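Local coordinates for protein geranylgeranyl pyrophosphate synthetase (Pyrococcus horikoshii, PDB 1WY0) that probably builds geranylgeranyl diphosphate by condensing isopentenyl diphosphate with allylic diphosphates, as other all-helical polyprenyl synthetases do, at residues K3-I11 with D329-E339; K162-M173 with K243-E252. All coordinates share one frame; numbering follows the deposited sequence.

Contact 1 (K3-I11 with D329-E339)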
loop_
_atom_site.group_PDB
_atom_site.type_symbol
_atom_site.label_atom_id
_atom_site.label_comp_id
_atom_site.label_asym_id
_atom_site.label_seq_id
_atom_site.Cartn_x
_atom_site.Cartn_y
_atom_site.Cartn_z
ATOM N N LYS A 3 25.006 6.244 -29.765
ATOM C CA LYS A 3 24.772 7.200 -28.692
ATOM C C LYS A 3 23.881 6.592 -27.610
ATOM O O LYS A 3 23.957 6.922 -26.433
ATOM C CB LYS A 3 24.104 8.438 -29.290
ATOM C CG LYS A 3 23.635 8.206 -30.728
ATOM C CD LYS A 3 22.111 8.195 -30.844
ATOM C CE LYS A 3 21.631 7.869 -32.261
ATOM N NZ LYS A 3 20.172 7.775 -32.275
ATOM N N TYR A 4 22.980 5.696 -28.057
ATOM C CA TYR A 4 22.165 4.950 -27.112
ATOM C C TYR A 4 23.040 4.192 -26.117
ATOM O O TYR A 4 22.697 4.020 -24.955
ATOM C CB TYR A 4 21.299 3.967 -27.900
ATOM C CG TYR A 4 20.203 4.700 -28.588
ATOM C CD1 TYR A 4 19.411 4.045 -29.526
ATOM C CD2 TYR A 4 19.959 6.043 -28.297
ATOM C CE1 TYR A 4 18.378 4.719 -30.161
ATOM C CE2 TYR A 4 18.932 6.720 -28.937
ATOM C CZ TYR A 4 18.147 6.065 -29.867
ATOM O OH TYR A 4 17.111 6.728 -30.498
ATOM N N GLU A 5 24.174 3.696 -26.646
ATOM C CA GLU A 5 25.123 2.991 -25.795
ATOM C C GLU A 5 25.666 3.910 -24.701
ATOM O O GLU A 5 25.918 3.511 -23.571
ATOM C CB GLU A 5 26.273 2.499 -26.674
ATOM C CG GLU A 5 25.941 1.188 -27.388
ATOM C CD GLU A 5 24.448 1.101 -27.611
ATOM O OE1 GLU A 5 23.989 1.489 -28.676
ATOM O OE2 GLU A 5 23.750 0.637 -26.709
ATOM N N GLU A 6 25.886 5.180 -25.090
ATOM C CA GLU A 6 26.360 6.159 -24.119
ATOM C C GLU A 6 25.228 6.619 -23.199
ATOM O O GLU A 6 25.419 6.874 -22.017
ATOM C CB GLU A 6 26.926 7.354 -24.886
ATOM C CG GLU A 6 27.792 8.256 -24.004
ATOM C CD GLU A 6 28.793 8.988 -24.868
ATOM O OE1 GLU A 6 28.547 10.138 -25.204
ATOM O OE2 GLU A 6 29.817 8.396 -25.203
ATOM N N LEU A 7 24.021 6.731 -23.752
ATOM C CA LEU A 7 22.860 7.130 -22.962
ATOM C C LEU A 7 22.671 6.089 -21.871
ATOM O O LEU A 7 22.481 6.429 -20.706
ATOM C CB LEU A 7 21.604 7.197 -23.831
ATOM C CG LEU A 7 20.275 7.290 -23.070
ATOM C CD1 LEU A 7 20.276 8.497 -22.140
ATOM C CD2 LEU A 7 19.136 7.380 -24.062
ATOM N N PHE A 8 22.734 4.815 -22.251
ATOM C CA PHE A 8 22.588 3.734 -21.284
ATOM C C PHE A 8 23.766 3.739 -20.326
ATOM O O PHE A 8 23.688 3.192 -19.226
ATOM C CB PHE A 8 22.503 2.383 -21.994
ATOM C CG PHE A 8 21.242 2.197 -22.782
ATOM C CD1 PHE A 8 20.038 2.733 -22.324
ATOM C CD2 PHE A 8 21.245 1.468 -23.966
ATOM C CE1 PHE A 8 18.861 2.545 -23.033
ATOM C CE2 PHE A 8 20.070 1.273 -24.684
ATOM C CZ PHE A 8 18.876 1.814 -24.213
ATOM N N ALA A 9 24.856 4.363 -20.755
ATOM C CA ALA A 9 26.048 4.461 -19.930
ATOM C C ALA A 9 25.764 5.472 -18.825
ATOM O O ALA A 9 26.188 5.300 -17.684
ATOM C CB ALA A 9 27.233 4.915 -20.777
ATOM N N ARG A 10 25.044 6.529 -19.182
ATOM C CA ARG A 10 24.665 7.554 -18.237
ATOM C C ARG A 10 23.609 7.009 -17.295
ATOM O O ARG A 10 23.715 7.105 -16.080
ATOM C CB ARG A 10 24.103 8.743 -19.017
ATOM C CG ARG A 10 25.193 9.517 -19.759
ATOM C CD ARG A 10 25.114 11.025 -19.494
ATOM N NE ARG A 10 23.757 11.415 -19.101
ATOM C CZ ARG A 10 23.504 11.521 -17.784
ATOM N NH1 ARG A 10 24.456 11.273 -16.902
ATOM N NH2 ARG A 10 22.294 11.910 -17.373
ATOM N N ILE A 11 22.569 6.435 -17.892
ATOM C CA ILE A 11 21.469 5.848 -17.139
ATOM C C ILE A 11 22.020 4.900 -16.086
ATOM O O ILE A 11 21.662 4.990 -14.911
ATOM C CB ILE A 11 20.522 5.055 -18.067
ATOM C CG1 ILE A 11 19.825 6.008 -19.031
ATOM C CG2 ILE A 11 19.496 4.284 -17.245
ATOM C CD1 ILE A 11 19.019 5.300 -20.104
ATOM N N ASP A 329 19.435 13.729 -23.320
ATOM C CA ASP A 329 19.104 12.376 -22.901
ATOM C C ASP A 329 17.596 12.136 -22.875
ATOM O O ASP A 329 17.126 11.072 -23.276
ATOM C CB ASP A 329 19.713 12.080 -21.531
ATOM C CG ASP A 329 21.231 12.101 -21.553
ATOM O OD1 ASP A 329 21.826 11.593 -22.529
ATOM O OD2 ASP A 329 21.834 12.615 -20.590
ATOM N N LEU A 330 16.837 13.124 -22.411
ATOM C CA LEU A 330 15.388 12.996 -22.355
ATOM C C LEU A 330 14.807 12.876 -23.752
ATOM O O LEU A 330 13.749 12.279 -23.942
ATOM C CB LEU A 330 14.758 14.196 -21.641
ATOM C CG LEU A 330 15.039 14.379 -20.144
ATOM C CD1 LEU A 330 14.224 15.553 -19.621
ATOM C CD2 LEU A 330 14.683 13.108 -19.381
ATOM N N GLU A 331 15.487 13.454 -24.734
ATOM C CA GLU A 331 15.006 13.369 -26.105
ATOM C C GLU A 331 15.419 12.032 -26.691
ATOM O O GLU A 331 14.653 11.395 -27.413
ATOM C CB GLU A 331 15.571 14.501 -26.960
ATOM C CG GLU A 331 14.769 15.789 -26.885
ATOM C CD GLU A 331 15.274 16.847 -27.851
ATOM O OE1 GLU A 331 16.445 16.752 -28.282
ATOM O OE2 GLU A 331 14.498 17.773 -28.171
ATOM N N LEU A 332 16.636 11.609 -26.381
ATOM C CA LEU A 332 17.122 10.335 -26.880
ATOM C C LEU A 332 16.295 9.182 -26.306
ATOM O O LEU A 332 15.859 8.299 -27.043
ATOM C CB LEU A 332 18.603 10.150 -26.534
ATOM C CG LEU A 332 19.601 10.938 -27.392
ATOM C CD1 LEU A 332 21.035 10.554 -27.028
ATOM C CD2 LEU A 332 19.342 10.636 -28.860
ATOM N N LEU A 333 16.079 9.202 -24.994
ATOM C CA LEU A 333 15.303 8.161 -24.326
ATOM C C LEU A 333 13.937 8.023 -24.981
ATOM O O LEU A 333 13.534 6.928 -25.384
ATOM C CB LEU A 333 15.137 8.505 -22.846
ATOM C CG LEU A 333 14.375 7.529 -21.951
ATOM C CD1 LEU A 333 15.097 6.184 -21.872
ATOM C CD2 LEU A 333 14.255 8.144 -20.569
ATOM N N ALA A 334 13.231 9.142 -25.106
ATOM C CA ALA A 334 11.914 9.125 -25.719
ATOM C C ALA A 334 11.981 8.540 -27.119
ATOM O O ALA A 334 11.093 7.791 -27.533
ATOM C CB ALA A 334 11.344 10.532 -25.775
ATOM N N LYS A 335 13.034 8.885 -27.851
ATOM C CA LYS A 335 13.190 8.399 -29.213
ATOM C C LYS A 335 13.555 6.915 -29.214
ATOM O O LYS A 335 13.113 6.163 -30.079
ATOM C CB LYS A 335 14.252 9.224 -29.948
ATOM C CG LYS A 335 13.982 9.391 -31.433
ATOM C CD LYS A 335 15.144 10.086 -32.143
ATOM C CE LYS A 335 14.897 10.171 -33.654
ATOM N NZ LYS A 335 16.040 10.788 -34.395
ATOM N N PHE A 336 14.353 6.495 -28.239
ATOM C CA PHE A 336 14.728 5.090 -28.143
ATOM C C PHE A 336 13.507 4.233 -27.815
ATOM O O PHE A 336 13.270 3.170 -28.375
ATOM C CB PHE A 336 15.753 4.949 -27.020
ATOM C CG PHE A 336 16.011 3.497 -26.734
ATOM C CD1 PHE A 336 16.813 2.759 -27.599
ATOM C CD2 PHE A 336 15.497 2.910 -25.586
ATOM C CE1 PHE A 336 17.105 1.433 -27.306
ATOM C CE2 PHE A 336 15.798 1.580 -25.302
ATOM C CZ PHE A 336 16.599 0.837 -26.159
ATOM N N ILE A 337 12.743 4.725 -26.840
ATOM C CA ILE A 337 11.607 3.967 -26.372
ATOM C C ILE A 337 10.650 3.567 -27.505
ATOM O O ILE A 337 9.786 2.717 -27.352
ATOM C CB ILE A 337 10.891 4.821 -25.334
ATOM C CG1 ILE A 337 11.445 4.513 -23.940
ATOM C CG2 ILE A 337 9.389 4.495 -25.341
ATOM C CD1 ILE A 337 10.824 5.407 -22.865
ATOM N N VAL A 338 10.801 4.243 -28.670
ATOM C CA VAL A 338 9.882 3.963 -29.782
ATOM C C VAL A 338 10.569 3.406 -31.047
ATOM O O VAL A 338 9.935 3.146 -32.064
ATOM C CB VAL A 338 9.111 5.237 -30.133
ATOM C CG1 VAL A 338 10.049 6.267 -30.765
ATOM C CG2 VAL A 338 7.989 4.905 -31.102
ATOM N N GLU A 339 11.907 3.253 -30.989
ATOM C CA GLU A 339 12.623 2.768 -32.170
ATOM C C GLU A 339 13.160 1.342 -31.983
ATOM O O GLU A 339 13.503 0.658 -32.939
ATOM C CB GLU A 339 13.778 3.732 -32.466
ATOM C CG GLU A 339 13.359 4.889 -33.377
ATOM C CD GLU A 339 14.573 5.724 -33.705
ATOM O OE1 GLU A 339 15.465 5.809 -32.872
ATOM O OE2 GLU A 339 14.625 6.276 -34.803
#
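An aromatic cluster of Tyr4, Phe8 and Phe336 packs the N-terminal helix of this all-helical prenyl synthase fold against its C-terminal helix. The segment axes cross at -114° and come within 10.5 Å. Phe336 is the middle ring. Its edge points at the face of Tyr4 in a T-shaped pair, with CD1 of Phe336 3.5 Å from CD1 of Tyr4. Its own face receives the edge of Phe8, and those two ring centroids lie 4.8 Å apart. CG of Phe336 stands anti to the backbone N (chi1 171°), which carries the ring out toward both partners. Its CB also sits over the Tyr4 face as a CH-pi contact. The Tyr4 hydroxyl reaches past the cluster and donates to OE1 of Glu339 at 3.0 Å.

Leucines fill the middle. CD2 of Leu7 lies 3.8 Å from CB of Leu332, and CD2 of Leu332 meets the rim of Tyr4. At the far end Arg10 NE donates to OD2 of Asp329 at 2.7 Å, a salt bridge. The donor comes from above the carboxylate plane, 41° out of it. NH2 of Arg10 adds a weak bond to the same oxygen. Phe52 and Thr56 of helix 49-57 also touch the Arg10 side chain. The salt bridge leaves the buried Asp329 paired, and its charge is probably largely offset by the guanidinium.

Contact 2 (K162-M173 with K243-E252)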
loop_
_atom_site.group_PDB
_atom_site.type_symbol
_atom_site.label_atom_id
_atom_site.label_comp_id
_atom_site.label_asym_id
_atom_site.label_seq_id
_atom_site.Cartn_x
_atom_site.Cartn_y
_atom_site.Cartn_z
ATOM N N LYS A 162 -15.501 -8.341 -19.340
ATOM C CA LYS A 162 -16.105 -8.045 -20.631
ATOM C C LYS A 162 -15.163 -8.388 -21.791
ATOM O O LYS A 162 -13.945 -8.385 -21.662
ATOM C CB LYS A 162 -16.433 -6.548 -20.649
ATOM C CG LYS A 162 -17.192 -6.108 -21.905
ATOM C CD LYS A 162 -17.504 -4.608 -21.894
ATOM C CE LYS A 162 -17.840 -4.071 -23.287
ATOM N NZ LYS A 162 -17.000 -2.913 -23.585
ATOM N N SER A 163 -15.709 -8.699 -22.963
ATOM C CA SER A 163 -14.885 -9.081 -24.102
ATOM C C SER A 163 -14.253 -7.941 -24.900
ATOM O O SER A 163 -13.089 -8.049 -25.286
ATOM C CB SER A 163 -15.684 -9.967 -25.053
ATOM O OG SER A 163 -16.056 -11.179 -24.425
ATOM N N THR A 164 -14.994 -6.861 -25.144
ATOM C CA THR A 164 -14.462 -5.737 -25.920
ATOM C C THR A 164 -14.290 -4.449 -25.121
ATOM O O THR A 164 -14.903 -4.274 -24.071
ATOM C CB THR A 164 -15.362 -5.413 -27.162
ATOM O OG1 THR A 164 -16.615 -4.858 -26.732
ATOM C CG2 THR A 164 -15.634 -6.675 -27.973
ATOM N N VAL A 165 -13.442 -3.554 -25.626
ATOM C CA VAL A 165 -13.176 -2.261 -24.996
ATOM C C VAL A 165 -13.056 -1.242 -26.109
ATOM O O VAL A 165 -12.851 -1.609 -27.258
ATOM C CB VAL A 165 -11.827 -2.230 -24.212
ATOM C CG1 VAL A 165 -11.906 -3.094 -22.966
ATOM C CG2 VAL A 165 -10.701 -2.690 -25.115
ATOM N N THR A 166 -13.164 0.035 -25.765
ATOM C CA THR A 166 -13.056 1.102 -26.751
ATOM C C THR A 166 -11.688 1.755 -26.650
ATOM O O THR A 166 -10.997 1.613 -25.644
ATOM C CB THR A 166 -14.129 2.193 -26.526
ATOM O OG1 THR A 166 -13.765 3.006 -25.400
ATOM C CG2 THR A 166 -15.491 1.547 -26.272
ATOM N N ILE A 167 -11.294 2.469 -27.697
ATOM C CA ILE A 167 -10.011 3.143 -27.696
ATOM C C ILE A 167 -9.987 4.097 -26.515
ATOM O O ILE A 167 -8.965 4.256 -25.853
ATOM C CB ILE A 167 -9.796 3.949 -29.002
ATOM C CG1 ILE A 167 -9.548 2.994 -30.178
ATOM C CG2 ILE A 167 -8.648 4.926 -28.837
ATOM C CD1 ILE A 167 -9.499 3.696 -31.533
ATOM N N GLU A 168 -11.127 4.731 -26.258
ATOM C CA GLU A 168 -11.247 5.686 -25.168
ATOM C C GLU A 168 -11.091 5.029 -23.800
ATOM O O GLU A 168 -10.496 5.605 -22.893
ATOM C CB GLU A 168 -12.607 6.375 -25.229
ATOM C CG GLU A 168 -12.800 7.384 -24.120
ATOM C CD GLU A 168 -14.236 7.793 -23.969
ATOM O OE1 GLU A 168 -14.772 8.413 -24.921
ATOM O OE2 GLU A 168 -14.826 7.482 -22.901
ATOM N N GLU A 169 -11.658 3.840 -23.647
ATOM C CA GLU A 169 -11.561 3.118 -22.390
ATOM C C GLU A 169 -10.105 2.748 -22.158
ATOM O O GLU A 169 -9.548 3.028 -21.094
ATOM C CB GLU A 169 -12.429 1.862 -22.430
ATOM C CG GLU A 169 -13.838 2.092 -21.902
ATOM C CD GLU A 169 -14.781 0.933 -22.185
ATOM O OE1 GLU A 169 -14.634 0.264 -23.232
ATOM O OE2 GLU A 169 -15.682 0.697 -21.353
ATOM N N TYR A 170 -9.486 2.140 -23.168
ATOM C CA TYR A 170 -8.111 1.718 -22.935
ATOM C C TYR A 170 -7.195 2.913 -22.664
ATOM O O TYR A 170 -6.410 2.927 -21.725
ATOM C CB TYR A 170 -7.626 0.964 -24.174
ATOM C CG TYR A 170 -6.143 0.858 -24.149
ATOM C CD1 TYR A 170 -5.534 -0.182 -23.451
ATOM C CD2 TYR A 170 -5.354 1.797 -24.814
ATOM C CE1 TYR A 170 -4.152 -0.288 -23.424
ATOM C CE2 TYR A 170 -3.971 1.697 -24.779
ATOM C CZ TYR A 170 -3.370 0.663 -24.084
ATOM O OH TYR A 170 -1.994 0.552 -24.050
ATOM N N MET A 171 -7.276 4.015 -23.404
ATOM C CA MET A 171 -6.436 5.176 -23.129
ATOM C C MET A 171 -6.657 5.803 -21.755
ATOM O O MET A 171 -5.735 6.366 -21.177
ATOM C CB MET A 171 -6.636 6.249 -24.208
ATOM C CG MET A 171 -6.007 5.932 -25.554
ATOM S SD MET A 171 -4.325 5.291 -25.464
ATOM C CE MET A 171 -3.421 6.795 -25.027
ATOM N N GLU A 172 -7.867 5.725 -21.225
ATOM C CA GLU A 172 -8.108 6.315 -19.917
ATOM C C GLU A 172 -7.439 5.441 -18.849
ATOM O O GLU A 172 -6.962 5.931 -17.830
ATOM C CB GLU A 172 -9.612 6.429 -19.661
ATOM C CG GLU A 172 -9.957 6.983 -18.297
ATOM C CD GLU A 172 -11.446 6.991 -18.023
ATOM O OE1 GLU A 172 -12.124 6.043 -18.463
ATOM O OE2 GLU A 172 -11.936 7.932 -17.353
ATOM N N MET A 173 -7.384 4.143 -19.126
ATOM C CA MET A 173 -6.791 3.168 -18.228
ATOM C C MET A 173 -5.266 3.257 -18.250
ATOM O O MET A 173 -4.624 3.417 -17.203
ATOM C CB MET A 173 -7.257 1.768 -18.645
ATOM C CG MET A 173 -6.646 0.595 -17.866
ATOM S SD MET A 173 -4.942 0.174 -18.324
ATOM C CE MET A 173 -5.177 -0.797 -19.826
ATOM N N LYS A 243 -5.987 -6.372 -23.048
ATOM C CA LYS A 243 -6.591 -5.202 -23.675
ATOM C C LYS A 243 -5.531 -4.151 -23.978
ATOM O O LYS A 243 -5.044 -3.465 -23.083
ATOM C CB LYS A 243 -7.659 -4.585 -22.768
ATOM C CG LYS A 243 -9.063 -5.119 -22.986
ATOM C CD LYS A 243 -9.220 -6.530 -22.469
ATOM C CE LYS A 243 -10.622 -7.040 -22.723
ATOM N NZ LYS A 243 -10.829 -8.361 -22.095
ATOM N N THR A 244 -5.166 -4.045 -25.246
ATOM C CA THR A 244 -4.171 -3.076 -25.684
ATOM C C THR A 244 -4.860 -2.086 -26.623
ATOM O O THR A 244 -6.036 -2.244 -26.935
ATOM C CB THR A 244 -3.044 -3.767 -26.454
ATOM O OG1 THR A 244 -3.507 -4.101 -27.769
ATOM C CG2 THR A 244 -2.617 -5.046 -25.734
ATOM N N LEU A 245 -4.131 -1.069 -27.073
ATOM C CA LEU A 245 -4.699 -0.085 -27.994
ATOM C C LEU A 245 -4.966 -0.726 -29.347
ATOM O O LEU A 245 -5.858 -0.299 -30.076
ATOM C CB LEU A 245 -3.743 1.095 -28.176
ATOM C CG LEU A 245 -4.161 2.109 -29.242
ATOM C CD1 LEU A 245 -5.605 2.544 -29.031
ATOM C CD2 LEU A 245 -3.219 3.300 -29.187
ATOM N N ILE A 246 -4.177 -1.747 -29.677
ATOM C CA ILE A 246 -4.320 -2.466 -30.935
ATOM C C ILE A 246 -5.649 -3.214 -30.974
ATOM O O ILE A 246 -6.379 -3.177 -31.966
ATOM C CB ILE A 246 -3.167 -3.473 -31.113
ATOM C CG1 ILE A 246 -1.830 -2.733 -31.047
ATOM C CG2 ILE A 246 -3.310 -4.213 -32.439
ATOM C CD1 ILE A 246 -0.628 -3.629 -30.836
ATOM N N VAL A 247 -5.962 -3.897 -29.880
ATOM C CA VAL A 247 -7.197 -4.658 -29.777
ATOM C C VAL A 247 -8.404 -3.711 -29.711
ATOM O O VAL A 247 -9.476 -4.027 -30.231
ATOM C CB VAL A 247 -7.149 -5.558 -28.526
ATOM C CG1 VAL A 247 -8.493 -6.155 -28.254
ATOM C CG2 VAL A 247 -6.140 -6.660 -28.734
ATOM N N ALA A 248 -8.236 -2.553 -29.073
ATOM C CA ALA A 248 -9.331 -1.590 -28.984
ATOM C C ALA A 248 -9.642 -1.044 -30.382
ATOM O O ALA A 248 -10.806 -0.905 -30.756
ATOM C CB ALA A 248 -8.969 -0.448 -28.044
ATOM N N HIS A 249 -8.604 -0.733 -31.150
ATOM C CA HIS A 249 -8.808 -0.222 -32.500
ATOM C C HIS A 249 -9.511 -1.273 -33.343
ATOM O O HIS A 249 -10.405 -0.959 -34.122
ATOM C CB HIS A 249 -7.477 0.129 -33.162
ATOM C CG HIS A 249 -7.613 0.573 -34.586
ATOM N ND1 HIS A 249 -7.638 -0.310 -35.645
ATOM C CD2 HIS A 249 -7.686 1.809 -35.130
ATOM C CE1 HIS A 249 -7.719 0.362 -36.779
ATOM N NE2 HIS A 249 -7.748 1.651 -36.493
ATOM N N PHE A 250 -9.106 -2.526 -33.193
ATOM C CA PHE A 250 -9.716 -3.595 -33.987
ATOM C C PHE A 250 -11.211 -3.765 -33.690
ATOM O O PHE A 250 -12.047 -3.892 -34.578
ATOM C CB PHE A 250 -8.980 -4.901 -33.692
ATOM C CG PHE A 250 -9.775 -6.055 -34.231
ATOM C CD1 PHE A 250 -10.579 -6.794 -33.374
ATOM C CD2 PHE A 250 -9.676 -6.398 -35.568
ATOM C CE1 PHE A 250 -11.286 -7.885 -33.859
ATOM C CE2 PHE A 250 -10.388 -7.494 -36.051
ATOM C CZ PHE A 250 -11.197 -8.238 -35.200
ATOM N N PHE A 251 -11.540 -3.813 -32.382
ATOM C CA PHE A 251 -12.944 -3.945 -31.996
ATOM C C PHE A 251 -13.782 -2.753 -32.478
ATOM O O PHE A 251 -14.972 -2.859 -32.752
ATOM C CB PHE A 251 -13.029 -4.050 -30.470
ATOM C CG PHE A 251 -12.686 -5.446 -30.034
ATOM C CD1 PHE A 251 -12.982 -6.522 -30.861
ATOM C CD2 PHE A 251 -12.094 -5.655 -28.799
ATOM C CE1 PHE A 251 -12.678 -7.813 -30.450
ATOM C CE2 PHE A 251 -11.792 -6.952 -28.395
ATOM C CZ PHE A 251 -12.082 -8.033 -29.216
ATOM N N GLU A 252 -13.127 -1.577 -32.546
ATOM C CA GLU A 252 -13.852 -0.396 -33.009
ATOM C C GLU A 252 -14.114 -0.416 -34.524
ATOM O O GLU A 252 -15.056 0.181 -35.028
ATOM C CB GLU A 252 -13.068 0.861 -32.628
ATOM C CG GLU A 252 -14.005 2.039 -32.331
ATOM C CD GLU A 252 -13.339 3.007 -31.381
ATOM O OE1 GLU A 252 -13.177 2.668 -30.218
ATOM O OE2 GLU A 252 -13.039 4.127 -31.806
HETATM O O HOH W 1 -1.579 -0.781 -26.321
#
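Ile167 and Glu252 meet through one straight hydrogen bond. The backbone N of Ile167 donates to OE1 of Glu252 at 3.2 Å, with an N-H...O angle of 179°, on the syn side of the carboxylate. At the other end NZ of Lys243 donates to the carbonyl O of Lys162, 3.1 Å away and nearly in line with the C=O bond. A water joins the Tyr170 hydroxyl to the backbone N of Leu245, which donates to it.

Two helix starts meet here. Thr166 and Glu169 form a capping box on helix 167-193, and Thr244 is the N-cap of helix 245-253. The helical parts run nearly antiparallel, at 163°, within the polyprenyl synthetase fold.

Apolar packing fills the space between them. Ile167 is a knob in the hole made by Leu245, Ala248, His249 and Glu252. CG1 of Val165 presses on CG of Lys243 at 3.5 Å, where the bend at chi2 (72°) turns the lysine chain.

Rings add two more contacts. CG2 of Thr164 stands 3.6 Å over the centre of the Phe251 ring as a CH-pi contact. Tyr170 lays one face over the Thr244-Leu245 peptide, and its CE2 is 3.5 Å from CB of Leu245. Without the ring, as with an alanine here, that peptide would probably lose its cover on this side and the water its hydroxyl partner. The Tyr170 side chain also touches Ile216 and Asp219 of helix 197-224.

How the contacts relate
The chain starts in helix 3-25, the first partner of contact 1. Several helices follow, the last of them 132-159, before it reaches 162-173. From there helices 167-193 and 197-224 lead round to 243-252, where contact 2 closes a loop of 69 intervening residues. It joins the start of helix 167-193, with the turn before it, to helix 245-253. The chain goes on to 329-339. There contact 1 closes a far longer loop, with 317 residues between its segments, and joins the N-terminal helix 3-25 to the C-terminal helix 325-336. Contact 2 lies wholly within that loop, and the two do not cross. Their centres are 30 Å apart and they do not touch. Helices 197-224 and 299-315 touch residues of both.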